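Local atomic coordinates of carboxylic ester hydrolase (Aspergillus niger, PDB entry 7K4O), a protein that hydrolyses carboxylic esters as a secreted fungal serine esterase, a tannin acyl hydrolase that probably splits galloyl esters of tannins to release gallic acid. Residues V60-S65 with L76-P81; L232-P237 with S299-E304; V263-L268 with V533-S538. One frame throughout, in Å; residues are numbered along the deposited sequence.

Contact 1: residues V60-S65 with L76-P81. With NAG (2-acetamido-2-deoxy-beta-D-glucopyranose), chain C.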
# COMPACT_ATOMS: atom_id res chain seq x y z
N VAL A 60 21.53 12.08 8.13
CA VAL A 60 22.55 11.11 8.59
C VAL A 60 22.52 9.89 7.66
O VAL A 60 21.42 9.37 7.41
CB VAL A 60 22.29 10.64 10.03
CG1 VAL A 60 23.29 9.60 10.46
CG2 VAL A 60 22.31 11.84 10.98
N THR A 61 23.67 9.44 7.22
CA THR A 61 23.75 8.07 6.64
C THR A 61 24.87 7.30 7.31
O THR A 61 25.85 7.86 7.79
CB THR A 61 23.89 7.98 5.11
OG1 THR A 61 25.24 8.25 4.74
CG2 THR A 61 22.89 8.83 4.39
N PHE A 62 24.76 5.97 7.29
CA PHE A 62 25.84 5.07 7.69
C PHE A 62 25.51 3.65 7.21
O PHE A 62 24.40 3.40 6.75
CB PHE A 62 26.09 5.08 9.19
CG PHE A 62 24.89 4.72 10.03
CD1 PHE A 62 24.00 5.70 10.42
CD2 PHE A 62 24.63 3.41 10.39
CE1 PHE A 62 22.88 5.39 11.16
CE2 PHE A 62 23.54 3.09 11.20
CZ PHE A 62 22.64 4.07 11.54
N ALA A 63 26.54 2.82 7.26
CA ALA A 63 26.48 1.44 6.74
C ALA A 63 26.61 0.46 7.89
O ALA A 63 27.27 0.70 8.91
CB ALA A 63 27.60 1.22 5.73
N TYR A 64 26.03 -0.72 7.69
CA TYR A 64 26.28 -1.89 8.55
C TYR A 64 26.35 -3.14 7.67
O TYR A 64 26.02 -3.08 6.50
CB TYR A 64 25.25 -2.00 9.67
CG TYR A 64 23.85 -2.38 9.28
CD1 TYR A 64 23.46 -3.70 9.19
CD2 TYR A 64 22.89 -1.42 9.05
CE1 TYR A 64 22.15 -4.05 8.90
CE2 TYR A 64 21.58 -1.74 8.74
CZ TYR A 64 21.19 -3.06 8.68
OH TYR A 64 19.89 -3.37 8.40
N SER A 65 26.75 -4.24 8.27
CA SER A 65 26.84 -5.52 7.54
C SER A 65 26.40 -6.68 8.42
O SER A 65 26.46 -6.58 9.66
CB SER A 65 28.22 -5.73 7.00
OG SER A 65 29.18 -5.78 8.02
N LEU A 76 21.60 2.91 5.91
CA LEU A 76 20.45 3.59 6.50
C LEU A 76 20.59 5.09 6.28
O LEU A 76 21.72 5.62 6.28
CB LEU A 76 20.38 3.29 8.00
CG LEU A 76 20.25 1.82 8.40
CD1 LEU A 76 20.07 1.73 9.90
CD2 LEU A 76 19.11 1.13 7.68
N GLU A 77 19.46 5.74 6.13
CA GLU A 77 19.41 7.21 6.09
C GLU A 77 18.37 7.63 7.12
O GLU A 77 17.24 7.16 7.05
CB GLU A 77 19.06 7.76 4.70
CG GLU A 77 18.98 9.29 4.66
CD GLU A 77 19.05 9.88 3.25
OE1 GLU A 77 18.33 10.83 2.94
OE2 GLU A 77 19.77 9.25 2.40
N ILE A 78 18.77 8.53 8.02
CA ILE A 78 17.90 8.96 9.13
C ILE A 78 17.98 10.49 9.17
O ILE A 78 19.08 11.02 9.15
CB ILE A 78 18.38 8.32 10.46
CG1 ILE A 78 18.21 6.78 10.41
CG2 ILE A 78 17.62 8.88 11.65
CD1 ILE A 78 18.83 6.05 11.58
N TRP A 79 16.83 11.11 9.20
CA TRP A 79 16.75 12.58 9.36
C TRP A 79 16.41 12.87 10.82
O TRP A 79 15.34 12.46 11.27
CB TRP A 79 15.75 13.17 8.42
CG TRP A 79 16.07 13.05 6.96
CD1 TRP A 79 17.13 12.42 6.37
CD2 TRP A 79 15.28 13.60 5.91
NE1 TRP A 79 17.03 12.55 5.00
CE2 TRP A 79 15.88 13.22 4.68
CE3 TRP A 79 14.10 14.33 5.87
CZ2 TRP A 79 15.36 13.61 3.46
CZ3 TRP A 79 13.55 14.69 4.65
CH2 TRP A 79 14.18 14.33 3.45
N LEU A 80 17.26 13.66 11.46
CA LEU A 80 17.11 14.05 12.89
C LEU A 80 16.63 15.48 13.01
O LEU A 80 17.28 16.41 12.51
CB LEU A 80 18.46 13.90 13.57
CG LEU A 80 19.12 12.53 13.59
CD1 LEU A 80 20.49 12.61 14.21
CD2 LEU A 80 18.27 11.52 14.36
N PRO A 81 15.48 15.71 13.62
CA PRO A 81 15.08 17.09 13.95
C PRO A 81 16.10 17.82 14.82
O PRO A 81 16.89 17.25 15.55
CB PRO A 81 13.79 16.94 14.76
CG PRO A 81 13.28 15.52 14.39
CD PRO A 81 14.49 14.69 14.07
C1 NAG C . 21.83 12.80 2.63
C2 NAG C . 21.52 13.42 1.27
C3 NAG C . 21.92 12.39 0.21
C4 NAG C . 23.31 11.98 0.38
C5 NAG C . 23.57 11.48 1.80
C6 NAG C . 24.98 11.11 2.11
C7 NAG C . 19.70 15.05 1.34
C8 NAG C . 18.29 15.26 1.10
N2 NAG C . 20.14 13.76 1.13
O3 NAG C . 21.67 12.97 -1.06
O4 NAG C . 23.52 10.85 -0.46
O5 NAG C . 23.17 12.48 2.74
O6 NAG C . 25.95 12.10 1.77
O7 NAG C . 20.46 15.93 1.74
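Four backbone hydrogen bonds tie Val-60 to Ser-65 against Leu-76 to Pro-81, two neighbouring strands running in opposite senses at 154° with axes 4.7 Å apart. Val-60 with Ile-78 and Phe-62 with Leu-76 are the hydrogen-bonded pairs. The straightest of the bonds, from Leu-76 N to Phe-62 O (3.0 Å, 171° at the hydrogen), meets the carbonyl almost along its C=O axis. At the intervening non-hydrogen-bonded pair, Glu-77 CA sends a CA-H toward Val-60 O and Thr-61 CA another toward Leu-76 O.

Packing is dense on the apolar face, which carries Val-60, Phe-62, Ile-78 and Leu-76. Phe-62 CG sits in the crowded position between backbone N and carbonyl carbon (chi1 58°), which swings the ring across the neighbouring strand. Leu-76 CB lies over one ring face, offset toward the rim, and Leu-76 CD1 touches Phe-62 CZ at 3.8 Å. The other side of Leu-76 meets an aromatic edge: CG is 3.8 Å from Tyr-64 CE2, near the plane of that ring. Farther along, Val-60 CG2 packs against Leu-80 CD1 at 3.8 Å. Ile-161 and Leu-165 of helix 144-169 cover this face.

The opposite face is looser and polar. Thr-61 and Glu-77 lie side by side, the methyl CG2 3.7 Å from Glu-77 OE2, while Thr-61 OG1 bonds to Thr-36. Glu-77 extends toward a glycan sugar, and its OE1 takes the indole hydrogen of Trp-79 NE1 (3.0 Å) on the anti lone pair, which helps fix the carboxylate. The sugar approaches without close polar contact, Thr-61 CG2 being 3.8 Å from its C5. Antiparallel register between strands consecutive in the chain defines a beta hairpin, here next to the outermost strand, 28-47, of the mixed sheet, consistent with the alpha/beta-hydrolase clan.

Contact 2: residues L232-P237 with S299-E304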
# COMPACT_ATOMS: atom_id res chain seq x y z
N LEU A 232 -11.35 -14.69 -24.07
CA LEU A 232 -12.52 -14.23 -24.84
C LEU A 232 -12.10 -13.72 -26.23
O LEU A 232 -12.97 -13.36 -27.01
CB LEU A 232 -13.24 -13.14 -24.05
CG LEU A 232 -13.88 -13.60 -22.74
CD1 LEU A 232 -14.41 -12.42 -21.95
CD2 LEU A 232 -14.96 -14.66 -22.98
N ASP A 233 -10.80 -13.72 -26.51
CA ASP A 233 -10.18 -13.24 -27.77
C ASP A 233 -10.75 -11.87 -28.13
O ASP A 233 -11.31 -11.71 -29.22
CB ASP A 233 -10.42 -14.24 -28.92
CG ASP A 233 -9.61 -13.91 -30.17
OD1 ASP A 233 -8.50 -13.34 -30.04
OD2 ASP A 233 -10.09 -14.20 -31.28
N TYR A 234 -10.65 -10.90 -27.24
CA TYR A 234 -11.00 -9.49 -27.55
C TYR A 234 -10.10 -8.56 -26.74
O TYR A 234 -10.02 -8.71 -25.53
CB TYR A 234 -12.46 -9.23 -27.24
CG TYR A 234 -12.84 -7.81 -27.57
CD1 TYR A 234 -12.93 -7.38 -28.89
CD2 TYR A 234 -13.08 -6.88 -26.58
CE1 TYR A 234 -13.26 -6.08 -29.21
CE2 TYR A 234 -13.44 -5.58 -26.88
CZ TYR A 234 -13.52 -5.17 -28.19
OH TYR A 234 -13.88 -3.89 -28.45
N TYR A 235 -9.47 -7.62 -27.42
CA TYR A 235 -8.52 -6.65 -26.85
C TYR A 235 -9.16 -5.27 -26.91
O TYR A 235 -9.02 -4.57 -27.90
CB TYR A 235 -7.20 -6.80 -27.58
CG TYR A 235 -6.65 -8.20 -27.43
CD1 TYR A 235 -5.95 -8.59 -26.28
CD2 TYR A 235 -6.93 -9.17 -28.37
CE1 TYR A 235 -5.47 -9.88 -26.14
CE2 TYR A 235 -6.49 -10.47 -28.23
CZ TYR A 235 -5.77 -10.83 -27.10
OH TYR A 235 -5.36 -12.12 -26.94
N PRO A 236 -9.85 -4.82 -25.85
CA PRO A 236 -10.54 -3.54 -25.90
C PRO A 236 -9.58 -2.38 -26.07
O PRO A 236 -8.53 -2.34 -25.43
CB PRO A 236 -11.26 -3.41 -24.56
CG PRO A 236 -11.28 -4.83 -24.03
CD PRO A 236 -10.01 -5.48 -24.55
N PRO A 237 -9.88 -1.42 -26.98
CA PRO A 237 -9.12 -0.16 -27.00
C PRO A 237 -9.23 0.46 -25.61
O PRO A 237 -10.30 0.40 -24.99
CB PRO A 237 -9.83 0.71 -28.05
CG PRO A 237 -10.60 -0.28 -28.89
CD PRO A 237 -10.97 -1.43 -27.97
N SER A 299 -18.86 -1.84 -27.16
CA SER A 299 -19.27 -3.11 -27.80
C SER A 299 -19.74 -4.11 -26.76
O SER A 299 -19.39 -4.00 -25.54
CB SER A 299 -18.15 -3.65 -28.62
OG SER A 299 -17.08 -4.11 -27.80
N ALA A 300 -20.50 -5.08 -27.22
CA ALA A 300 -20.97 -6.20 -26.38
C ALA A 300 -19.75 -6.97 -25.85
O ALA A 300 -19.79 -7.42 -24.70
CB ALA A 300 -21.87 -7.11 -27.18
N LYS A 301 -18.76 -7.19 -26.70
CA LYS A 301 -17.54 -7.95 -26.33
C LYS A 301 -16.76 -7.14 -25.29
O LYS A 301 -16.19 -7.77 -24.41
CB LYS A 301 -16.64 -8.21 -27.54
CG LYS A 301 -17.07 -9.34 -28.45
CD LYS A 301 -16.25 -9.35 -29.73
CE LYS A 301 -16.73 -10.28 -30.82
NZ LYS A 301 -16.35 -11.67 -30.50
N GLY A 302 -16.72 -5.82 -25.42
CA GLY A 302 -16.02 -4.93 -24.46
C GLY A 302 -16.67 -5.03 -23.10
O GLY A 302 -15.96 -5.17 -22.07
N ILE A 303 -17.99 -5.00 -23.07
CA ILE A 303 -18.77 -5.19 -21.82
C ILE A 303 -18.50 -6.59 -21.26
O ILE A 303 -18.38 -6.73 -20.04
CB ILE A 303 -20.26 -4.91 -22.08
CG1 ILE A 303 -20.46 -3.40 -22.21
CG2 ILE A 303 -21.13 -5.52 -20.99
CD1 ILE A 303 -21.81 -3.03 -22.73
N GLU A 304 -18.46 -7.62 -22.10
CA GLU A 304 -18.23 -9.00 -21.60
C GLU A 304 -16.84 -9.07 -20.93
O GLU A 304 -16.74 -9.65 -19.84
CB GLU A 304 -18.33 -10.01 -22.75
CG GLU A 304 -18.32 -11.45 -22.28
CD GLU A 304 -18.35 -12.48 -23.41
OE1 GLU A 304 -17.88 -12.16 -24.56
OE2 GLU A 304 -18.76 -13.61 -23.14
O HOH W 1 -15.23 -11.80 -27.45
O HOH W 2 -13.88 -12.59 -30.12
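The chain leaves helix 224-232 through Asp-233, whose positive phi (48°) marks the C-prime residue of a Schellman motif, and runs on to Pro-237, the N-cap of the next helix. Facing it, Ser-299 to Glu-304 form the first turn of helix 300-310; Pro-236 CA comes to 5.8 Å from Gly-302 CA, and Tyr-234 CA to 6.8 Å from Lys-301 CA.

Tyr-234 carries the contact. With CG anti to the backbone N, its ring reaches over the helix start, and Lys-301 CB sits above the ring centre, 3.9 Å from the centroid and 13° off the normal, a CH-pi contact. Ring atom Tyr-234 CE2 also approaches Gly-302 N at 3.6 Å. The phenol oxygen bonds to Glu-240, which also holds Ser-299 OG through its other carboxylate oxygen.

Lys-301 bends at its last torsion (chi4 -77°), so that NZ is linked through one water to Leu-232 O and through another, 2.7 Å from NZ, to Asp-233 O. Leu-232 CD1 rests on Glu-304 CG at 4.0 Å. The N-terminal cap is explicit: Ser-299 OG accepts from Gly-302 N at 3.0 Å. This is surface packing of a Schellman-terminated helix end against a serine-capped helix start.

Contact 3: residues V263-L268 with V533-S538. With NAG (2-acetamido-2-deoxy-beta-D-glucopyranose), chain D; NAG (2-acetamido-2-deoxy-beta-D-glucopyranose), chain B.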
# COMPACT_ATOMS: atom_id res chain seq x y z
N VAL A 263 -17.76 8.44 -6.37
CA VAL A 263 -18.46 7.23 -5.89
C VAL A 263 -17.88 6.78 -4.55
O VAL A 263 -16.82 6.11 -4.54
CB VAL A 263 -18.36 6.15 -6.98
CG1 VAL A 263 -19.00 4.85 -6.52
CG2 VAL A 263 -18.97 6.67 -8.28
N ALA A 264 -18.58 7.10 -3.47
CA ALA A 264 -18.20 6.70 -2.11
C ALA A 264 -18.78 5.33 -1.81
O ALA A 264 -18.43 4.78 -0.76
CB ALA A 264 -18.71 7.71 -1.10
N ARG A 265 -19.73 4.83 -2.62
CA ARG A 265 -20.35 3.52 -2.35
C ARG A 265 -20.14 2.64 -3.58
O ARG A 265 -21.12 2.36 -4.33
CB ARG A 265 -21.81 3.69 -1.91
CG ARG A 265 -21.93 4.42 -0.58
CD ARG A 265 -21.50 3.58 0.62
NE ARG A 265 -22.37 2.45 0.84
CZ ARG A 265 -23.51 2.47 1.50
NH1 ARG A 265 -23.94 3.58 2.08
NH2 ARG A 265 -24.22 1.37 1.60
N THR A 266 -18.92 2.12 -3.72
CA THR A 266 -18.61 1.14 -4.79
C THR A 266 -19.28 -0.19 -4.48
O THR A 266 -19.45 -0.99 -5.44
CB THR A 266 -17.10 0.97 -5.01
OG1 THR A 266 -16.58 0.44 -3.80
CG2 THR A 266 -16.46 2.25 -5.47
N ASP A 267 -19.69 -0.44 -3.25
CA ASP A 267 -20.47 -1.63 -2.85
C ASP A 267 -21.87 -1.52 -3.51
O ASP A 267 -22.31 -2.48 -4.18
CB ASP A 267 -20.54 -1.78 -1.34
CG ASP A 267 -20.63 -0.51 -0.51
OD1 ASP A 267 -21.16 0.53 -1.03
OD2 ASP A 267 -20.10 -0.52 0.63
N LEU A 268 -22.58 -0.41 -3.29
CA LEU A 268 -23.92 -0.23 -3.94
C LEU A 268 -23.72 -0.29 -5.46
O LEU A 268 -24.60 -0.87 -6.12
CB LEU A 268 -24.57 1.08 -3.51
CG LEU A 268 -24.91 1.15 -2.03
CD1 LEU A 268 -25.41 2.54 -1.66
CD2 LEU A 268 -25.90 0.07 -1.62
N VAL A 533 -23.17 4.46 8.28
CA VAL A 533 -24.35 3.57 8.47
C VAL A 533 -23.96 2.11 8.35
O VAL A 533 -23.04 1.76 7.62
CB VAL A 533 -25.49 3.91 7.49
CG1 VAL A 533 -25.87 5.37 7.59
CG2 VAL A 533 -25.13 3.52 6.07
N TYR A 534 -24.70 1.29 9.06
CA TYR A 534 -24.61 -0.18 9.01
C TYR A 534 -25.57 -0.70 7.95
O TYR A 534 -26.78 -0.56 8.15
CB TYR A 534 -24.90 -0.79 10.36
CG TYR A 534 -24.53 -2.24 10.39
CD1 TYR A 534 -25.43 -3.22 9.99
CD2 TYR A 534 -23.27 -2.66 10.80
CE1 TYR A 534 -25.09 -4.56 9.96
CE2 TYR A 534 -22.91 -4.00 10.78
CZ TYR A 534 -23.81 -4.95 10.33
OH TYR A 534 -23.50 -6.28 10.34
N ASN A 535 -25.07 -1.34 6.92
CA ASN A 535 -25.90 -1.85 5.79
C ASN A 535 -25.42 -3.25 5.43
O ASN A 535 -24.36 -3.37 4.81
CB ASN A 535 -25.85 -0.91 4.62
CG ASN A 535 -26.80 -1.30 3.52
OD1 ASN A 535 -26.39 -1.96 2.59
ND2 ASN A 535 -28.07 -0.92 3.63
N GLN A 536 -26.12 -4.26 5.91
CA GLN A 536 -25.69 -5.67 5.78
C GLN A 536 -25.47 -6.03 4.31
O GLN A 536 -24.50 -6.75 4.01
CB GLN A 536 -26.68 -6.61 6.43
CG GLN A 536 -26.13 -8.02 6.58
CD GLN A 536 -24.97 -8.02 7.55
OE1 GLN A 536 -25.12 -7.67 8.73
NE2 GLN A 536 -23.80 -8.41 7.07
N ARG A 537 -26.35 -5.62 3.42
CA ARG A 537 -26.24 -5.97 2.00
C ARG A 537 -24.91 -5.43 1.45
O ARG A 537 -24.21 -6.15 0.69
CB ARG A 537 -27.45 -5.38 1.26
CG ARG A 537 -27.62 -5.85 -0.17
CD ARG A 537 -28.98 -5.38 -0.71
NE ARG A 537 -28.95 -3.97 -1.08
CZ ARG A 537 -28.75 -3.50 -2.32
NH1 ARG A 537 -28.67 -2.20 -2.50
NH2 ARG A 537 -28.67 -4.28 -3.38
N SER A 538 -24.54 -4.20 1.79
CA SER A 538 -23.26 -3.61 1.35
C SER A 538 -22.10 -4.39 1.98
O SER A 538 -21.15 -4.68 1.26
CB SER A 538 -23.21 -2.14 1.71
OG SER A 538 -24.12 -1.40 0.93
C1 NAG D . -28.16 -0.42 13.62
C2 NAG D . -28.27 0.88 12.88
C3 NAG D . -29.52 1.64 13.32
C4 NAG D . -30.74 0.74 13.29
C5 NAG D . -30.47 -0.52 14.11
C6 NAG D . -31.67 -1.47 14.12
C7 NAG D . -26.44 2.30 12.14
C8 NAG D . -25.25 3.10 12.56
N2 NAG D . -27.13 1.73 13.15
O3 NAG D . -29.73 2.74 12.43
O4 NAG D . -31.83 1.45 13.86
O5 NAG D . -29.36 -1.18 13.47
O6 NAG D . -31.81 -1.96 12.78
O7 NAG D . -26.71 2.14 10.95
C1 NAG B . -24.81 -4.39 14.45
C2 NAG B . -26.30 -4.60 14.45
C3 NAG B . -26.94 -3.54 13.58
C4 NAG B . -26.61 -2.20 14.14
C5 NAG B . -25.07 -2.04 14.15
C6 NAG B . -24.64 -0.71 14.72
C7 NAG B . -27.15 -6.84 14.70
C8 NAG B . -27.33 -8.22 14.16
N2 NAG B . -26.55 -5.93 13.96
O3 NAG B . -28.35 -3.75 13.51
O4 NAG B . -27.04 -1.27 13.17
O5 NAG B . -24.51 -3.09 14.90
O6 NAG B . -23.27 -0.44 14.39
O7 NAG B . -27.55 -6.56 15.79
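Two helix N-termini meet here, Arg-265 being the N-cap of helix 266-272 and Asn-535 that of helix 536-541. The bond that crosses between them runs from Arg-265 NH2 to Ser-538 OG, 2.9 Å long and 148° at the hydrogen. The hydroxyl oxygen lies only 3° out of the guanidinium plane, so it is met at the edge of the group. Around this bond, carbon and polar atoms are interleaved: Leu-268 CD2 comes to 3.4 Å from Ser-538 OG and also touches Arg-537 NH1, while Asp-267 OD2 borders Ser-538 CB.

Several groups position the guanidinium. The arginine chain curls back at chi2 and chi3, which turns NE onto Asp-267 OD1 in a 2.9 Å salt bridge. That oxygen is gripped twice, since Leu-268 N also donates to it, on the anti lone pair, whereas NE comes from above the carboxylate plane. Over one face of the guanidinium, Leu-268 CD1 stands 3.6 Å above the plane near its centre. The remaining nitrogen, NH1, bonds to Pro-521 O on strand 520-524.

Farther out, Asp-267 OD2 pairs with Arg-520 and accepts from Trp-542, so that its negative charge is shared among several donors and is probably kept ionised. Arg-537 is held by Asp-272. Asp-256, a calcium ligand, accepts from Ala-264 N, linking this segment to the metal site. On the outer side, Tyr-534 presents one ring face to a glycan sugar, and its backbone N donates to the acetamide O7 of another.

Ser-538 itself is fixed from its own helix: its hydroxyl donates to Asn-535 OD1 from 39° above the amide plane, and its backbone N reaches the same oxygen at 3.0 Å, in plane and on a lone pair.

Contact 1 is buried and joins two adjacent strands of the central sheet through regular backbone hydrogen bonds and an apolar face. Contacts 2 and 3 instead bring in helix ends, and each pairs segments distant in sequence. Contact 2 lies at the surface, where a CH-pi contact and waters join the segments; contact 3 is partly buried and relies on a charged arginine network near the calcium site. Side-chain N-caps recur in both, a serine in one and an asparagine in the other. Contact 1 sits across the chain's centre from both, its centre about 52 Å from that of contact 2 and about 45 Å from that of contact 3. Glycans border contacts 1 and 3.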